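Local coordinates for protein transketolase (Campylobacter jejuni, PDB 3L84) that is a transketolase-family, thiamine diphosphate-binding enzyme that combines two domains of the thiamine diphosphate-binding superfamily with a C-terminal domain, at residues Ser40-His45 with Tyr147-Asp152; Asn545-Gln550 with Asn627-Lys632. One frame throughout, in Å; residues are numbered along the deposited sequence.

Contact 1 of 2, residues Ser40-His45 with Tyr147-Asp152; sequences SVLSYH and YCLCGD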
ATOM      1  N   SER A  40     -13.809  22.054 -22.452  1.00  8.83           N
ATOM      2  CA  SER A  40     -13.955  22.958 -23.572  0.50  9.02           C
ATOM      3  C   SER A  40     -13.291  24.295 -23.329  1.00  8.36           C
ATOM      4  O   SER A  40     -12.574  24.806 -24.178  1.00  8.93           O
ATOM      5  CB  SER A  40     -15.423  23.127 -23.873  0.50  9.29           C
ATOM      6  OG  SER A  40     -15.908  21.888 -24.326  0.50  8.64           O
ATOM      7  N   VAL A  41     -13.511  24.875 -22.149  1.00  7.52           N
ATOM      8  CA  VAL A  41     -12.833  26.118 -21.822  1.00  8.02           C
ATOM      9  C   VAL A  41     -11.324  25.941 -21.649  1.00  7.97           C
ATOM     10  O   VAL A  41     -10.521  26.714 -22.130  1.00  8.71           O
ATOM     11  CB  VAL A  41     -13.423  26.748 -20.562  1.00  8.23           C
ATOM     12  CG1 VAL A  41     -12.716  28.036 -20.237  1.00  8.67           C
ATOM     13  CG2 VAL A  41     -14.925  27.021 -20.757  1.00 10.20           C
ATOM     14  N   LEU A  42     -10.938  24.869 -20.963  1.00  8.08           N
ATOM     15  CA  LEU A  42      -9.524  24.582 -20.751  1.00  8.84           C
ATOM     16  C   LEU A  42      -8.775  24.451 -22.069  1.00  8.59           C
ATOM     17  O   LEU A  42      -7.601  24.811 -22.137  1.00  9.84           O
ATOM     18  CB  LEU A  42      -9.359  23.305 -19.895  1.00  9.03           C
ATOM     19  CG  LEU A  42      -7.938  22.949 -19.499  1.00  8.96           C
ATOM     20  CD1 LEU A  42      -7.220  24.037 -18.713  1.00  9.89           C
ATOM     21  CD2 LEU A  42      -7.960  21.663 -18.673  1.00 10.97           C
ATOM     22  N   SER A  43      -9.416  23.952 -23.122  1.00  9.02           N
ATOM     23  CA  SER A  43      -8.755  23.833 -24.423  1.00  9.68           C
ATOM     24  C   SER A  43      -8.196  25.167 -24.952  1.00 10.33           C
ATOM     25  O   SER A  43      -7.244  25.166 -25.738  1.00 11.53           O
ATOM     26  CB  SER A  43      -9.675  23.208 -25.478  1.00  9.48           C
ATOM     27  OG  SER A  43     -10.676  24.110 -25.919  1.00  9.70           O
ATOM     28  N   TYR A  44      -8.769  26.293 -24.534  1.00  9.18           N
ATOM     29  CA  TYR A  44      -8.294  27.620 -24.945  1.00  9.51           C
ATOM     30  C   TYR A  44      -7.095  28.078 -24.150  1.00 10.03           C
ATOM     31  O   TYR A  44      -6.433  29.028 -24.544  1.00 13.68           O
ATOM     32  CB  TYR A  44      -9.425  28.651 -24.800  1.00 10.61           C
ATOM     33  CG  TYR A  44     -10.514  28.486 -25.823  1.00  9.94           C
ATOM     34  CD1 TYR A  44     -10.507  29.251 -26.991  1.00  9.84           C
ATOM     35  CD2 TYR A  44     -11.514  27.533 -25.662  1.00  9.71           C
ATOM     36  CE1 TYR A  44     -11.472  29.088 -27.942  1.00 10.32           C
ATOM     37  CE2 TYR A  44     -12.497  27.365 -26.629  1.00 10.00           C
ATOM     38  CZ  TYR A  44     -12.475  28.154 -27.768  1.00  9.48           C
ATOM     39  OH  TYR A  44     -13.441  28.009 -28.730  1.00 11.40           O
ATOM     40  N   HIS A  45      -6.857  27.452 -22.997  1.00  9.32           N
ATOM     41  CA  HIS A  45      -5.738  27.823 -22.137  1.00  9.95           C
ATOM     42  C   HIS A  45      -4.527  26.896 -22.287  1.00 10.17           C
ATOM     43  O   HIS A  45      -3.395  27.327 -22.080  1.00 11.02           O
ATOM     44  CB  HIS A  45      -6.191  27.798 -20.673  1.00 10.36           C
ATOM     45  CG  HIS A  45      -7.177  28.867 -20.343  1.00 11.40           C
ATOM     46  ND1 HIS A  45      -6.802  30.075 -19.805  1.00 10.64           N
ATOM     47  CD2 HIS A  45      -8.514  28.915 -20.502  1.00 10.00           C
ATOM     48  CE1 HIS A  45      -7.884  30.820 -19.634  1.00 11.42           C
ATOM     49  NE2 HIS A  45      -8.938  30.147 -20.067  1.00  9.86           N
ATOM     50  N   TYR A 147      -2.038  20.866 -15.146  1.00  7.65           N
ATOM     51  CA  TYR A 147      -3.482  20.813 -14.892  1.00  8.25           C
ATOM     52  C   TYR A 147      -3.869  19.395 -14.554  1.00  8.90           C
ATOM     53  O   TYR A 147      -3.544  18.454 -15.278  1.00 10.18           O
ATOM     54  CB  TYR A 147      -4.274  21.244 -16.134  1.00  8.66           C
ATOM     55  CG  TYR A 147      -4.088  22.676 -16.542  1.00  8.14           C
ATOM     56  CD1 TYR A 147      -4.763  23.705 -15.895  1.00  8.77           C
ATOM     57  CD2 TYR A 147      -3.245  23.021 -17.600  1.00  8.89           C
ATOM     58  CE1 TYR A 147      -4.622  25.021 -16.311  1.00  8.38           C
ATOM     59  CE2 TYR A 147      -3.069  24.335 -17.994  1.00  8.32           C
ATOM     60  CZ  TYR A 147      -3.750  25.347 -17.334  1.00  7.30           C
ATOM     61  OH  TYR A 147      -3.634  26.696 -17.685  1.00  9.14           O
ATOM     62  N   CYS A 148      -4.572  19.211 -13.444  1.00  8.67           N
ATOM     63  CA  CYS A 148      -5.044  17.893 -13.079  1.00  8.96           C
ATOM     64  C   CYS A 148      -6.528  17.927 -12.843  1.00  8.49           C
ATOM     65  O   CYS A 148      -6.993  18.793 -12.080  1.00  9.37           O
ATOM     66  CB  CYS A 148      -4.361  17.453 -11.790  1.00  8.27           C
ATOM     67  SG  CYS A 148      -4.830  15.848 -11.166  1.00 10.96           S
ATOM     68  N   LEU A 149      -7.270  17.027 -13.477  1.00  8.88           N
ATOM     69  CA  LEU A 149      -8.699  16.868 -13.179  0.50  9.79           C
ATOM     70  C   LEU A 149      -8.865  15.707 -12.238  1.00  9.51           C
ATOM     71  O   LEU A 149      -8.338  14.635 -12.481  1.00 10.37           O
ATOM     72  CB  LEU A 149      -9.515  16.600 -14.445  0.50 10.32           C
ATOM     73  CG  LEU A 149      -9.862  17.758 -15.372  0.50 11.82           C
ATOM     74  CD1 LEU A 149      -8.624  18.579 -15.773  0.50 14.70           C
ATOM     75  CD2 LEU A 149     -10.596  17.187 -16.606  0.50 14.26           C
ATOM     76  N   CYS A 150      -9.577  15.923 -11.145  1.00  8.44           N
ATOM     77  CA  CYS A 150      -9.785  14.873 -10.140  1.00  8.96           C
ATOM     78  C   CYS A 150     -11.219  14.867  -9.654  1.00  9.35           C
ATOM     79  O   CYS A 150     -11.975  15.776  -9.952  1.00 10.17           O
ATOM     80  CB  CYS A 150      -8.779  15.035  -8.982  1.00  8.67           C
ATOM     81  SG  CYS A 150      -9.192  16.381  -7.850  1.00 11.35           S
ATOM     82  N   GLY A 151     -11.561  13.825  -8.921  1.00  9.46           N
ATOM     83  CA  GLY A 151     -12.874  13.654  -8.361  1.00  9.75           C
ATOM     84  C   GLY A 151     -12.850  13.281  -6.906  1.00 10.19           C
ATOM     85  O   GLY A 151     -11.786  13.234  -6.263  1.00  9.98           O
ATOM     86  N   ASP A 152     -14.033  13.004  -6.365  1.00  9.40           N
ATOM     87  CA  ASP A 152     -14.146  12.596  -4.952  1.00 11.23           C
ATOM     88  C   ASP A 152     -13.278  11.427  -4.551  1.00 11.39           C
ATOM     89  O   ASP A 152     -12.665  11.431  -3.480  1.00 12.67           O
ATOM     90  CB  ASP A 152     -15.599  12.276  -4.606  1.00 11.58           C
ATOM     91  CG  ASP A 152     -16.427  13.501  -4.595  1.00 13.41           C
ATOM     92  OD1 ASP A 152     -16.141  14.342  -3.713  1.00 13.97           O
ATOM     93  OD2 ASP A 152     -17.304  13.677  -5.464  1.00 13.59           O
TER
HETATM   94  O   HOH W   1      -1.883  27.229 -19.636  1.00 13.48           O
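A buried helix-on-sheet contact, in which Leu42 sets a methyl on the ring of Tyr147, joins the C-terminal end of helix 30-42 to strand 146-151 of the parallel sheet in the N-terminal, thiamine diphosphate-binding domain. It is a compact example of a CH-pi interaction within a helix-sheet interface. CD1 of Leu42 stands 3.7 Å from the centroid of the Tyr147 ring and 14° off the ring normal, so the methyl is nearly centred over one face rather than leaning on an edge. With CG of Leu42 anti to the backbone N (chi1 -175°) and chi2 at 58°, CD1 is the branch laid over the ring, and the two side chains run past each other in opposite directions. Leu149 is modelled in two conformations, and in one of them its CD1 lies 4.3 Å from Leu42 CD2, a marginal touch. The phenol end of Tyr147 is tied in through water: a water in the plane of the ring accepts a hydrogen bond from Tyr147 OH at 2.7 Å and donates one to His45 O at 2.9 Å. His45 adds its CB, 4.1 Å from Tyr147 OH, while its imidazole turns off to Asn221 and Lys228. The strand is flanked by neighbours 60-63 and 175-181, whose backbones bond to Tyr147 and Cys148; helix 217-228 meets His45 and Tyr147, and helix 3-24 packs against Ser40 and Tyr44.

Contact 2 of 2, residues Asn545-Gln550 with Asn627-Lys632; sequences NELEKQ and NFILSK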
ATOM      1  N   ASN A 545      31.524 -25.602   1.644  1.00 11.14           N
ATOM      2  CA  ASN A 545      32.884 -25.986   2.098  1.00 11.98           C
ATOM      3  C   ASN A 545      32.789 -27.109   3.132  1.00 12.26           C
ATOM      4  O   ASN A 545      33.553 -28.068   3.099  1.00 12.64           O
ATOM      5  CB  ASN A 545      33.606 -24.780   2.730  1.00 13.38           C
ATOM      6  CG  ASN A 545      34.104 -23.795   1.714  1.00 18.70           C
ATOM      7  OD1 ASN A 545      34.270 -24.132   0.536  1.00 24.89           O
ATOM      8  ND2 ASN A 545      34.337 -22.542   2.155  1.00 22.61           N
ATOM      9  N   GLU A 546      31.846 -27.010   4.063  1.00 11.47           N
ATOM     10  CA  GLU A 546      31.650 -28.069   5.031  1.00 12.43           C
ATOM     11  C   GLU A 546      31.178 -29.376   4.370  1.00 11.17           C
ATOM     12  O   GLU A 546      31.676 -30.457   4.698  1.00 11.75           O
ATOM     13  CB  GLU A 546      30.681 -27.619   6.138  1.00 13.30           C
ATOM     14  CG  GLU A 546      30.422 -28.668   7.237  1.00 16.23           C
ATOM     15  CD  GLU A 546      31.667 -29.038   8.027  1.00 17.70           C
ATOM     16  OE1 GLU A 546      32.604 -28.208   8.068  1.00 21.41           O
ATOM     17  OE2 GLU A 546      31.698 -30.154   8.613  1.00 21.97           O
ATOM     18  N   LEU A 547      30.229 -29.284   3.442  1.00 11.43           N
ATOM     19  CA  LEU A 547      29.732 -30.453   2.720  1.00 10.29           C
ATOM     20  C   LEU A 547      30.874 -31.118   1.937  1.00 10.87           C
ATOM     21  O   LEU A 547      30.996 -32.329   1.958  1.00 10.60           O
ATOM     22  CB  LEU A 547      28.553 -30.084   1.799  1.00 11.00           C
ATOM     23  CG  LEU A 547      27.185 -29.824   2.454  1.00 10.98           C
ATOM     24  CD1 LEU A 547      26.302 -29.008   1.551  1.00 12.11           C
ATOM     25  CD2 LEU A 547      26.492 -31.124   2.824  1.00 11.69           C
ATOM     26  N   GLU A 548      31.731 -30.325   1.308  1.00 10.54           N
ATOM     27  CA  GLU A 548      32.895 -30.855   0.582  1.00 12.09           C
ATOM     28  C   GLU A 548      33.866 -31.562   1.548  1.00 12.50           C
ATOM     29  O   GLU A 548      34.392 -32.631   1.226  1.00 12.17           O
ATOM     30  CB  GLU A 548      33.592 -29.731  -0.188  1.00 12.47           C
ATOM     31  CG  GLU A 548      32.789 -29.180  -1.349  1.00 15.62           C
ATOM     32  CD  GLU A 548      33.059 -29.818  -2.706  1.00 17.64           C
ATOM     33  OE1 GLU A 548      33.820 -30.831  -2.791  1.00 19.38           O
ATOM     34  OE2 GLU A 548      32.509 -29.298  -3.698  1.00 17.42           O
ATOM     35  N   LYS A 549      34.078 -30.994   2.734  1.00 12.37           N
ATOM     36  CA  LYS A 549      34.942 -31.618   3.752  1.00 13.64           C
ATOM     37  C   LYS A 549      34.336 -32.959   4.178  1.00 13.17           C
ATOM     38  O   LYS A 549      35.092 -33.917   4.479  1.00 13.01           O
ATOM     39  CB  LYS A 549      35.116 -30.655   4.936  1.00 14.33           C
ATOM     40  CG  LYS A 549      35.853 -31.159   6.133  1.00 19.62           C
ATOM     41  CD  LYS A 549      35.992 -30.030   7.166  1.00 24.12           C
ATOM     42  CE  LYS A 549      36.873 -30.481   8.347  1.00 26.10           C
ATOM     43  NZ  LYS A 549      37.108 -29.369   9.314  1.00 28.60           N
ATOM     44  N   GLN A 550      33.005 -33.057   4.191  1.00 14.18           N
ATOM     45  CA  GLN A 550      32.292 -34.303   4.490  1.00 14.54           C
ATOM     46  C   GLN A 550      32.133 -35.261   3.288  1.00 14.76           C
ATOM     47  O   GLN A 550      31.536 -36.319   3.436  1.00 16.53           O
ATOM     48  CB  GLN A 550      30.929 -34.027   5.158  1.00 14.75           C
ATOM     49  CG  GLN A 550      31.057 -33.285   6.499  1.00 15.34           C
ATOM     50  CD  GLN A 550      29.721 -32.977   7.210  1.00 17.63           C
ATOM     51  OE1 GLN A 550      28.787 -33.767   7.174  1.00 23.04           O
ATOM     52  NE2 GLN A 550      29.673 -31.840   7.908  1.00 21.31           N
ATOM     53  N   ASN A 627      22.743 -29.819   8.106  1.00  8.72           N
ATOM     54  CA  ASN A 627      21.829 -30.871   8.595  1.00 10.21           C
ATOM     55  C   ASN A 627      20.574 -31.005   7.747  1.00  9.50           C
ATOM     56  O   ASN A 627      20.136 -32.124   7.463  1.00 10.30           O
ATOM     57  CB  ASN A 627      21.523 -30.664  10.081  1.00 11.70           C
ATOM     58  CG  ASN A 627      22.671 -31.076  10.959  1.00 16.37           C
ATOM     59  OD1 ASN A 627      23.584 -31.791  10.532  1.00 19.88           O
ATOM     60  ND2 ASN A 627      22.649 -30.605  12.204  1.00 21.11           N
ATOM     61  N   PHE A 628      20.011 -29.877   7.316  1.00  8.06           N
ATOM     62  CA  PHE A 628      18.867 -29.876   6.432  1.00  8.10           C
ATOM     63  C   PHE A 628      19.209 -30.527   5.074  1.00  9.40           C
ATOM     64  O   PHE A 628      18.463 -31.383   4.571  1.00 10.13           O
ATOM     65  CB  PHE A 628      18.407 -28.435   6.250  1.00  8.37           C
ATOM     66  CG  PHE A 628      17.268 -28.273   5.284  1.00  8.24           C
ATOM     67  CD1 PHE A 628      15.941 -28.447   5.694  1.00 10.83           C
ATOM     68  CD2 PHE A 628      17.508 -27.937   3.970  1.00  9.93           C
ATOM     69  CE1 PHE A 628      14.898 -28.298   4.797  1.00  9.91           C
ATOM     70  CE2 PHE A 628      16.468 -27.748   3.077  1.00 11.19           C
ATOM     71  CZ  PHE A 628      15.152 -27.937   3.476  1.00 10.40           C
ATOM     72  N   ILE A 629      20.342 -30.139   4.488  1.00  9.18           N
ATOM     73  CA  ILE A 629      20.746 -30.662   3.175  1.00  9.33           C
ATOM     74  C   ILE A 629      20.992 -32.176   3.248  1.00  9.53           C
ATOM     75  O   ILE A 629      20.679 -32.895   2.303  1.00 10.21           O
ATOM     76  CB  ILE A 629      21.968 -29.904   2.668  1.00  8.47           C
ATOM     77  CG1 ILE A 629      21.566 -28.444   2.367  1.00  9.76           C
ATOM     78  CG2 ILE A 629      22.593 -30.577   1.428  1.00  9.72           C
ATOM     79  CD1 ILE A 629      22.702 -27.529   2.000  1.00 11.16           C
ATOM     80  N   LEU A 630      21.531 -32.644   4.368  1.00  8.87           N
ATOM     81  CA  LEU A 630      21.831 -34.080   4.583  1.00  8.47           C
ATOM     82  C   LEU A 630      20.643 -34.838   5.147  1.00 10.04           C
ATOM     83  O   LEU A 630      20.760 -36.014   5.516  1.00  9.68           O
ATOM     84  CB  LEU A 630      23.070 -34.226   5.457  1.00  8.53           C
ATOM     85  CG  LEU A 630      24.355 -33.669   4.821  1.00  9.76           C
ATOM     86  CD1 LEU A 630      25.598 -33.854   5.707  1.00 11.89           C
ATOM     87  CD2 LEU A 630      24.649 -34.288   3.413  1.00 10.78           C
ATOM     88  N   SER A 631      19.491 -34.172   5.152  1.00 11.26           N
ATOM     89  CA  SER A 631      18.197 -34.726   5.593  1.00 13.35           C
ATOM     90  C   SER A 631      18.321 -35.516   6.894  1.00 15.04           C
ATOM     91  O   SER A 631      17.828 -36.643   7.005  1.00 16.00           O
ATOM     92  CB  SER A 631      17.512 -35.529   4.466  1.00 13.97           C
ATOM     93  OG  SER A 631      18.349 -36.575   3.918  1.00 14.28           O
ATOM     94  N   LYS A 632      19.000 -34.922   7.872  1.00 17.06           N
ATOM     95  CA  LYS A 632      19.235 -35.554   9.176  1.00 19.02           C
ATOM     96  C   LYS A 632      20.383 -34.865   9.894  1.00 20.60           C
ATOM     97  O   LYS A 632      21.562 -35.092   9.564  1.00 23.99           O
ATOM     98  CB  LYS A 632      19.572 -37.034   8.999  1.00 20.84           C
TER
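Where helix 622-629 and helix 537-549 run out, Ile629 and Leu630 meet Leu547 and Gln550, Leu630 and Gln550 each lying just past its own helix. Ile629 comes first along the segment: its CD1 lies 3.9 Å from CD1 of Leu547, and its CG2 reaches the same methyl at 4.0 Å. Leu630 follows, the first residue to leave the helical conformation, and takes the other branch, its CD2 3.7 Å from CD2 of Leu547. The two methyls of Leu547 are thus mainly divided between successive residues. CD1 of Leu630 meets Gln550 OE1 at 3.5 Å, a carbon-oxygen contact. Through NE2 the Gln550 amide is steadied within its own segment, donating to Glu546 OE2 at 2.7 Å, with OE2 accepting through its anti lone pair and lying 10° out of the amide plane. Ser631, with positive phi, is the C-prime residue of a Schellman motif that closes the helix: Lys632 N bonds to Asn627 O and Ser631 N to Phe628 O. Beneath, Leu547 and Ile629 both rest on Leu530 of strand 528-532. The chemistry implies that the two segments are held together by van der Waals contact of branched aliphatic chains, bordered by an exposed amide, the polar bonds lying within each segment.

Contacts 1 and 2 illustrate how similar amounts of buried surface, 165 and 167 Å², can serve different places in one fold. Contact 1 is interior, a helix end against a strand of a parallel sheet; contact 2 is partly buried, two helix ends meeting over a mixed sheet, bordered by an exposed glutamine. No secondary-structure element is common to both. In each a leucine leads the contact, but the first meets an aromatic face and has a water bridge beside it, whereas the second is aliphatic across its centre. Their centres are about 67 Å apart, on opposite sides of the chain's centre, and they follow in series along the sequence.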